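Local coordinates for protein aminopeptidase C (Lactobacillus rhamnosus, PDB 4K7C) that probably removes amino acids from the N-terminal ends of peptides, as a hexameric cysteine aminopeptidase of the papain-like, bleomycin-hydrolase type, at residues A[269-274]-A[434-439]; A[353-358]-A[407-412]. All coordinates share one frame; numbering follows the deposited sequence. Where two conformers were deposited one is given.

Contact 1: A[269-274]-A[434-439]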
ATOM      1  N   ALA A 269      35.000  29.540  25.344  1.00 28.90           N
ATOM      2  CA  ALA A 269      36.144  30.154  26.064  1.00 27.42           C
ATOM      3  C   ALA A 269      37.247  29.146  26.443  1.00 26.43           C
ATOM      4  O   ALA A 269      38.416  29.520  26.534  1.00 29.63           O
ATOM      5  CB  ALA A 269      35.629  30.871  27.294  1.00 30.62           C
ATOM      6  N   ASP A 270      36.888  27.898  26.679  1.00 28.40           N
ATOM      7  CA  ASP A 270      37.871  26.868  27.034  1.00 27.65           C
ATOM      8  C   ASP A 270      38.699  26.381  25.818  1.00 29.30           C
ATOM      9  O   ASP A 270      39.556  25.522  25.984  1.00 29.75           O
ATOM     10  CB  ASP A 270      37.162  25.658  27.675  1.00 25.27           C
ATOM     11  CG  ASP A 270      36.182  24.931  26.702  1.00 26.22           C
ATOM     12  OD1 ASP A 270      35.418  25.631  25.958  1.00 26.58           O
ATOM     13  OD2 ASP A 270      36.126  23.647  26.722  1.00 24.54           O
ATOM     14  N   LYS A 271      38.384  26.856  24.604  1.00 25.06           N
ATOM     15  CA  LYS A 271      39.010  26.352  23.379  1.00 24.01           C
ATOM     16  C   LYS A 271      39.595  27.442  22.509  1.00 22.48           C
ATOM     17  O   LYS A 271      39.094  27.747  21.411  1.00 20.94           O
ATOM     18  CB  LYS A 271      38.000  25.496  22.593  1.00 22.79           C
ATOM     19  CG  LYS A 271      37.481  24.351  23.373  1.00 22.58           C
ATOM     20  CD  LYS A 271      36.419  23.590  22.588  1.00 21.63           C
ATOM     21  CE  LYS A 271      36.066  22.245  23.252  1.00 24.45           C
ATOM     22  NZ  LYS A 271      35.112  22.321  24.382  1.00 21.18           N
ATOM     23  N   PRO A 272      40.717  28.057  22.966  1.00 23.36           N
ATOM     24  CA  PRO A 272      41.301  29.006  22.067  1.00 21.49           C
ATOM     25  C   PRO A 272      41.722  28.373  20.741  1.00 18.66           C
ATOM     26  O   PRO A 272      42.098  27.179  20.691  1.00 19.93           O
ATOM     27  CB  PRO A 272      42.552  29.521  22.830  1.00 24.04           C
ATOM     28  CG  PRO A 272      42.762  28.589  23.958  1.00 22.93           C
ATOM     29  CD  PRO A 272      41.422  27.993  24.265  1.00 24.89           C
ATOM     30  N   TYR A 273      41.701  29.210  19.731  1.00 18.71           N
ATOM     31  CA  TYR A 273      41.980  28.828  18.355  1.00 21.68           C
ATOM     32  C   TYR A 273      43.475  28.538  18.134  1.00 26.40           C
ATOM     33  O   TYR A 273      44.353  28.947  18.933  1.00 25.85           O
ATOM     34  CB  TYR A 273      41.520  29.876  17.419  1.00 23.96           C
ATOM     35  CG  TYR A 273      40.021  30.140  17.403  1.00 24.54           C
ATOM     36  CD1 TYR A 273      39.103  29.084  17.295  1.00 28.19           C
ATOM     37  CD2 TYR A 273      39.507  31.470  17.426  1.00 28.57           C
ATOM     38  CE1 TYR A 273      37.729  29.313  17.257  1.00 28.35           C
ATOM     39  CE2 TYR A 273      38.132  31.699  17.405  1.00 28.66           C
ATOM     40  CZ  TYR A 273      37.255  30.601  17.322  1.00 28.25           C
ATOM     41  OH  TYR A 273      35.910  30.741  17.252  1.00 28.17           O
ATOM     42  N   LYS A 274      43.763  27.836  17.056  1.00 25.40           N
ATOM     43  CA  LYS A 274      45.201  27.485  16.721  1.00 25.03           C
ATOM     44  C   LYS A 274      45.876  26.633  17.775  1.00 26.76           C
ATOM     45  O   LYS A 274      47.047  26.796  18.068  1.00 24.82           O
ATOM     46  CB  LYS A 274      46.027  28.766  16.499  1.00 27.74           C
ATOM     47  CG  LYS A 274      45.427  29.686  15.495  1.00 27.83           C
ATOM     48  CD  LYS A 274      46.245  30.944  15.362  1.00 35.18           C
ATOM     49  CE  LYS A 274      46.013  31.651  14.051  1.00 38.87           C
ATOM     50  NZ  LYS A 274      46.860  32.907  14.114  1.00 45.27           N
ATOM     51  N   THR A 434      45.581  19.722  24.261  1.00 24.81           N
ATOM     52  CA  THR A 434      44.642  19.949  25.347  1.00 24.65           C
ATOM     53  C   THR A 434      43.588  18.809  25.406  1.00 26.84           C
ATOM     54  O   THR A 434      42.932  18.489  24.398  1.00 28.01           O
ATOM     55  CB  THR A 434      43.926  21.277  25.114  1.00 26.82           C
ATOM     56  OG1 THR A 434      44.896  22.328  24.919  1.00 27.07           O
ATOM     57  CG2 THR A 434      42.978  21.613  26.246  1.00 28.05           C
ATOM     58  N   VAL A 435      43.440  18.235  26.588  1.00 23.61           N
ATOM     59  CA  VAL A 435      42.614  17.073  26.793  1.00 26.59           C
ATOM     60  C   VAL A 435      41.269  17.580  27.288  1.00 30.13           C
ATOM     61  O   VAL A 435      41.198  18.169  28.294  1.00 27.61           O
ATOM     62  CB  VAL A 435      43.270  16.056  27.718  1.00 27.47           C
ATOM     63  CG1 VAL A 435      42.379  14.840  27.960  1.00 26.44           C
ATOM     64  CG2 VAL A 435      44.629  15.604  27.146  1.00 28.07           C
ATOM     65  N   LEU A 436      40.244  17.447  26.470  1.00 25.58           N
ATOM     66  CA  LEU A 436      38.884  17.766  26.874  1.00 23.35           C
ATOM     67  C   LEU A 436      38.310  16.615  27.687  1.00 23.99           C
ATOM     68  O   LEU A 436      38.701  15.451  27.538  1.00 24.12           O
ATOM     69  CB  LEU A 436      38.054  18.029  25.635  1.00 25.03           C
ATOM     70  CG  LEU A 436      38.627  19.135  24.732  1.00 23.42           C
ATOM     71  CD1 LEU A 436      37.985  19.164  23.354  1.00 23.73           C
ATOM     72  CD2 LEU A 436      38.588  20.489  25.422  1.00 24.27           C
ATOM     73  N   ALA A 437      37.326  16.942  28.509  1.00 23.71           N
ATOM     74  CA  ALA A 437      36.572  15.964  29.286  1.00 25.25           C
ATOM     75  C   ALA A 437      35.791  14.972  28.372  1.00 23.41           C
ATOM     76  O   ALA A 437      35.401  15.267  27.294  1.00 23.69           O
ATOM     77  CB  ALA A 437      35.585  16.718  30.223  1.00 25.84           C
ATOM     78  N   PRO A 438      35.479  13.749  28.864  1.00 24.03           N
ATOM     79  CA  PRO A 438      34.838  12.729  27.985  1.00 26.39           C
ATOM     80  C   PRO A 438      33.492  13.152  27.345  1.00 25.88           C
ATOM     81  O   PRO A 438      33.118  12.728  26.224  1.00 24.49           O
ATOM     82  CB  PRO A 438      34.634  11.541  28.938  1.00 26.80           C
ATOM     83  CG  PRO A 438      35.697  11.710  29.975  1.00 24.89           C
ATOM     84  CD  PRO A 438      35.906  13.185  30.159  1.00 27.21           C
ATOM     85  N   TRP A 439      32.776  13.951  28.123  1.00 24.60           N
ATOM     86  CA  TRP A 439      31.400  14.411  27.854  1.00 28.70           C
ATOM     87  C   TRP A 439      31.495  15.780  27.174  1.00 31.62           C
ATOM     88  O   TRP A 439      30.495  16.483  27.022  1.00 31.76           O
ATOM     89  CB  TRP A 439      30.629  14.541  29.218  1.00 28.89           C
ATOM     90  CG  TRP A 439      31.423  15.158  30.327  1.00 25.60           C
ATOM     91  CD1 TRP A 439      31.646  16.479  30.554  1.00 26.21           C
ATOM     92  CD2 TRP A 439      32.146  14.457  31.314  1.00 28.69           C
ATOM     93  NE1 TRP A 439      32.490  16.648  31.651  1.00 29.34           N
ATOM     94  CE2 TRP A 439      32.749  15.411  32.171  1.00 27.68           C
ATOM     95  CE3 TRP A 439      32.315  13.106  31.595  1.00 30.45           C
ATOM     96  CZ2 TRP A 439      33.585  15.036  33.215  1.00 32.86           C
ATOM     97  CZ3 TRP A 439      33.095  12.752  32.665  1.00 26.40           C
ATOM     98  CH2 TRP A 439      33.734  13.697  33.447  1.00 30.30           C
TER
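Lys-271 lays the last carbon of its side chain over the methyl end of Leu-436, and this is where the two segments are packed most closely. Lys-271 CE sits 3.6 Å from Leu-436 CD1 and 3.8 Å from Leu-436 CD2, so a single methylene covers both branches of the fork while the two side chains meet at a slant. The lysine runs out straight until its last torsion, where a bend (chi4 81°) turns Lys-271 NZ to the neighbouring carboxylate, leaving it 4.1 Å from Leu-436 CD2. There Lys-271 NZ makes a 2.9 Å salt bridge with Asp-270 OD2, reaching the oxygen on its syn side and 22° out of the carboxylate plane. Asp-440, just past the second segment, is a further salt-bridge partner of NZ, so the buried ammonium lies between two acids. Leu-436 belongs to the short strand 434-436, which adds in parallel to strand 275-279 of the papain-like domain; the loop 269-274 leads into that same strand. Tyr-277 of strand 275-279 touches both Lys-271 and Leu-436 and so joins the packed pair to the sheet. On the solvent side the fit slackens. Asp-270 is exposed and comes to Leu-436 by one oxygen alone, Asp-270 OD2 standing 4.2 Å from Leu-436 CD2 with no bond between them. Its other oxygen, OD1, accepts from Thr-268 OG1, and with the salt bridge to Lys-271 this pins the carboxylate through both of its oxygens.

Contact 2: A[353-358]-A[407-412]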
ATOM      1  N   GLU A 353      26.969  29.521  23.009  1.00 17.55           N
ATOM      2  CA  GLU A 353      25.905  29.200  24.005  1.00 20.31           C
ATOM      3  C   GLU A 353      25.272  27.836  23.685  1.00 18.34           C
ATOM      4  O   GLU A 353      24.996  27.072  24.614  1.00 19.77           O
ATOM      5  CB  GLU A 353      24.833  30.249  23.989  1.00 20.44           C
ATOM      6  CG  GLU A 353      25.299  31.564  24.573  1.00 21.40           C
ATOM      7  CD  GLU A 353      24.355  32.705  24.316  1.00 21.83           C
ATOM      8  OE1 GLU A 353      23.474  32.657  23.418  1.00 18.54           O
ATOM      9  OE2 GLU A 353      24.507  33.732  25.001  1.00 24.14           O
ATOM     10  N   ARG A 354      24.989  27.522  22.397  1.00 19.62           N
ATOM     11  CA  ARG A 354      24.395  26.212  22.123  1.00 17.60           C
ATOM     12  C   ARG A 354      25.277  25.033  22.528  1.00 17.21           C
ATOM     13  O   ARG A 354      24.815  24.075  23.071  1.00 17.74           O
ATOM     14  CB  ARG A 354      24.034  26.064  20.664  1.00 18.74           C
ATOM     15  CG  ARG A 354      22.984  27.004  20.159  1.00 18.59           C
ATOM     16  CD  ARG A 354      22.456  26.507  18.812  1.00 21.97           C
ATOM     17  NE  ARG A 354      21.786  27.529  18.038  1.00 20.62           N
ATOM     18  CZ  ARG A 354      22.385  28.429  17.273  1.00 25.02           C
ATOM     19  NH1 ARG A 354      23.715  28.381  16.974  1.00 22.99           N
ATOM     20  NH2 ARG A 354      21.603  29.271  16.646  1.00 24.46           N
ATOM     21  N   LEU A 355      26.603  25.175  22.378  1.00 19.99           N
ATOM     22  CA  LEU A 355      27.521  24.134  22.865  1.00 18.30           C
ATOM     23  C   LEU A 355      27.511  24.044  24.343  1.00 19.01           C
ATOM     24  O   LEU A 355      27.440  22.950  24.876  1.00 18.78           O
ATOM     25  CB  LEU A 355      29.000  24.401  22.363  1.00 19.23           C
ATOM     26  CG  LEU A 355      29.145  24.241  20.803  1.00 20.16           C
ATOM     27  CD1 LEU A 355      30.419  24.771  20.194  1.00 19.62           C
ATOM     28  CD2 LEU A 355      29.046  22.763  20.441  1.00 21.20           C
ATOM     29  N   ASP A 356      27.771  25.193  25.002  1.00 20.82           N
ATOM     30  CA  ASP A 356      27.925  25.253  26.427  1.00 18.97           C
ATOM     31  C   ASP A 356      26.658  24.783  27.120  1.00 20.02           C
ATOM     32  O   ASP A 356      26.715  24.262  28.242  1.00 20.62           O
ATOM     33  CB  ASP A 356      28.304  26.673  26.920  1.00 21.82           C
ATOM     34  CG  ASP A 356      29.761  27.041  26.676  1.00 23.37           C
ATOM     35  OD1 ASP A 356      30.595  26.163  26.421  1.00 21.47           O
ATOM     36  OD2 ASP A 356      30.013  28.218  26.676  1.00 23.40           O
ATOM     37  N   TYR A 357      25.483  25.071  26.527  1.00 18.50           N
ATOM     38  CA  TYR A 357      24.228  24.784  27.221  1.00 18.31           C
ATOM     39  C   TYR A 357      23.576  23.527  26.691  1.00 21.18           C
ATOM     40  O   TYR A 357      22.460  23.238  27.084  1.00 22.49           O
ATOM     41  CB  TYR A 357      23.251  25.988  27.142  1.00 19.10           C
ATOM     42  CG  TYR A 357      23.603  27.032  28.186  1.00 19.38           C
ATOM     43  CD1 TYR A 357      22.838  27.152  29.391  1.00 20.23           C
ATOM     44  CD2 TYR A 357      24.708  27.831  28.021  1.00 22.00           C
ATOM     45  CE1 TYR A 357      23.202  28.056  30.331  1.00 23.01           C
ATOM     46  CE2 TYR A 357      25.089  28.717  29.003  1.00 21.90           C
ATOM     47  CZ  TYR A 357      24.305  28.849  30.142  1.00 22.16           C
ATOM     48  OH  TYR A 357      24.619  29.756  31.148  1.00 25.16           O
ATOM     49  N   GLY A 358      24.290  22.699  25.894  1.00 19.34           N
ATOM     50  CA  GLY A 358      23.716  21.371  25.566  1.00 20.28           C
ATOM     51  C   GLY A 358      22.651  21.325  24.479  1.00 19.23           C
ATOM     52  O   GLY A 358      21.999  20.288  24.238  1.00 18.32           O
ATOM     53  N   PHE A 407      25.969  25.609  12.416  1.00 16.27           N
ATOM     54  CA  PHE A 407      25.724  24.237  12.749  1.00 16.58           C
ATOM     55  C   PHE A 407      26.761  23.223  12.240  1.00 15.92           C
ATOM     56  O   PHE A 407      26.678  22.040  12.579  1.00 16.72           O
ATOM     57  CB  PHE A 407      24.288  23.764  12.348  1.00 16.75           C
ATOM     58  CG  PHE A 407      23.224  24.571  13.015  1.00 17.20           C
ATOM     59  CD1 PHE A 407      23.180  24.658  14.408  1.00 17.90           C
ATOM     60  CD2 PHE A 407      22.396  25.386  12.300  1.00 18.96           C
ATOM     61  CE1 PHE A 407      22.204  25.448  15.042  1.00 18.47           C
ATOM     62  CE2 PHE A 407      21.436  26.185  12.930  1.00 17.19           C
ATOM     63  CZ  PHE A 407      21.352  26.208  14.309  1.00 17.80           C
ATOM     64  N   VAL A 408      27.713  23.699  11.471  1.00 17.42           N
ATOM     65  CA  VAL A 408      28.872  22.852  11.135  1.00 16.53           C
ATOM     66  C   VAL A 408      29.991  23.056  12.168  1.00 18.63           C
ATOM     67  O   VAL A 408      30.402  24.229  12.422  1.00 20.66           O
ATOM     68  CB  VAL A 408      29.405  23.173   9.773  1.00 15.52           C
ATOM     69  CG1 VAL A 408      30.763  22.407   9.430  1.00 16.03           C
ATOM     70  CG2 VAL A 408      28.365  22.888   8.714  1.00 15.90           C
ATOM     71  N   TYR A 409      30.470  21.941  12.721  1.00 16.80           N
ATOM     72  CA  TYR A 409      31.487  21.943  13.740  1.00 19.76           C
ATOM     73  C   TYR A 409      32.833  21.347  13.322  1.00 21.02           C
ATOM     74  O   TYR A 409      33.808  21.661  13.994  1.00 19.75           O
ATOM     75  CB  TYR A 409      31.050  21.234  14.972  1.00 18.59           C
ATOM     76  CG  TYR A 409      29.767  21.821  15.605  1.00 20.06           C
ATOM     77  CD1 TYR A 409      29.837  22.919  16.389  1.00 19.76           C
ATOM     78  CD2 TYR A 409      28.517  21.212  15.423  1.00 20.12           C
ATOM     79  CE1 TYR A 409      28.723  23.518  16.956  1.00 20.81           C
ATOM     80  CE2 TYR A 409      27.388  21.774  16.054  1.00 20.53           C
ATOM     81  CZ  TYR A 409      27.500  22.921  16.827  1.00 21.78           C
ATOM     82  OH  TYR A 409      26.391  23.479  17.429  1.00 24.14           O
ATOM     83  N   GLN A 410      32.873  20.575  12.237  0.50 19.70           N
ATOM     84  CA  GLN A 410      34.098  19.896  11.845  0.50 19.53           C
ATOM     85  C   GLN A 410      34.209  19.722  10.350  0.50 19.83           C
ATOM     86  O   GLN A 410      33.207  19.462   9.683  0.50 18.57           O
ATOM     87  CB  GLN A 410      34.089  18.504  12.422  0.50 18.70           C
ATOM     88  CG  GLN A 410      34.062  18.381  13.908  0.50 19.50           C
ATOM     89  CD  GLN A 410      34.188  16.933  14.264  0.50 18.56           C
ATOM     90  OE1 GLN A 410      34.238  16.529  15.455  0.50 19.15           O
ATOM     91  NE2 GLN A 410      34.201  16.122  13.221  0.50 16.40           N
ATOM     92  N   VAL A 411      35.431  19.898   9.832  1.00 18.95           N
ATOM     93  CA  VAL A 411      35.755  19.550   8.449  1.00 18.22           C
ATOM     94  C   VAL A 411      37.137  18.826   8.516  1.00 22.01           C
ATOM     95  O   VAL A 411      37.885  19.036   9.473  1.00 20.61           O
ATOM     96  CB  VAL A 411      35.901  20.718   7.466  1.00 20.46           C
ATOM     97  CG1 VAL A 411      34.534  21.259   7.059  1.00 22.75           C
ATOM     98  CG2 VAL A 411      36.758  21.838   8.038  1.00 21.65           C
ATOM     99  N   VAL A 412      37.344  17.892   7.607  1.00 18.26           N
ATOM    100  CA  VAL A 412      38.616  17.233   7.474  1.00 18.89           C
ATOM    101  C   VAL A 412      39.300  17.773   6.235  1.00 19.35           C
ATOM    102  O   VAL A 412      38.811  17.672   5.097  1.00 16.59           O
ATOM    103  CB  VAL A 412      38.497  15.705   7.463  1.00 20.46           C
ATOM    104  CG1 VAL A 412      39.838  15.045   7.243  1.00 18.68           C
ATOM    105  CG2 VAL A 412      37.897  15.195   8.736  1.00 21.08           C
TER
HETATM  106  O   HOH W   1      25.350  26.250  17.093  1.00 16.88           O
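Arg-354 sets off with CG anti to its carbonyl carbon (chi1 -64°) and continues extended to NE; a turn at the last torsion (chi4 82°) then presents the guanidinium to Phe-407. The phenyl ring arrives edge-first over one face of that group, with Phe-407 CE1 3.7 Å from Arg-354 NE. The two planes stand 54° apart, so this is not a flat stack; Phe-407 CE1 lies above the guanidinium plane, displaced toward its rim, and the neighbouring ring carbon CZ of Phe-407 comes 3.8 Å from Arg-354 CZ. Beside it, Leu-355 and Tyr-409 run past each other in opposite directions, Leu-355 CD2 meeting Tyr-409 CE1 obliquely at 3.6 Å. A water links the two pairs: it accepts from Arg-354 NH1 at 2.7 Å and is 3.0 Å from Tyr-409 OH. NH1 also bonds Gln-406, and the phenol bonds Ser-360, so both polar ends are held from beyond the segments as well. Helix 351-356 closes in a Schellman motif with Gly-358, at positive phi, as its C-prime residue, while Tyr-409 and Gln-410 both face Gly-318 in a classic beta bulge; the contact thus sets a helix end against a bulged strand of the papain-like domain. Having an alanine in place of Arg-354 would probably take the guanidinium cover from this edge of Phe-407 and leave Gln-406 and the water without their charged donor. Trp-403 also meets the Phe-407 ring, the two planes inclined to each other. The same helix end also takes part in the oligomer: Glu-353, Asp-356 and Tyr-357 pack on Val-185, Leu-123 and Arg-188 of a neighbouring subunit.

Contacts 1 and 2 have centres about 12 Å apart and nearest atoms about 5 Å apart, so they do not touch, although both reach the same system of strands. Along the chain, contact 2 is nested inside the loop closed by contact 1. Thr-268 lies between them, bonded to Asp-270 and packed on by Asp-356. Both also meet the C-terminal tail: Asp-440 pairs with Lys-271 and Met-442 packs on Leu-355. In bleomycin-hydrolase relatives this tail enters the active-site cleft, and here each contact touches it at one of these residues, consistent with a similar course. The catalytic histidine probably lies on strand 364-374, shortly after helix 351-356.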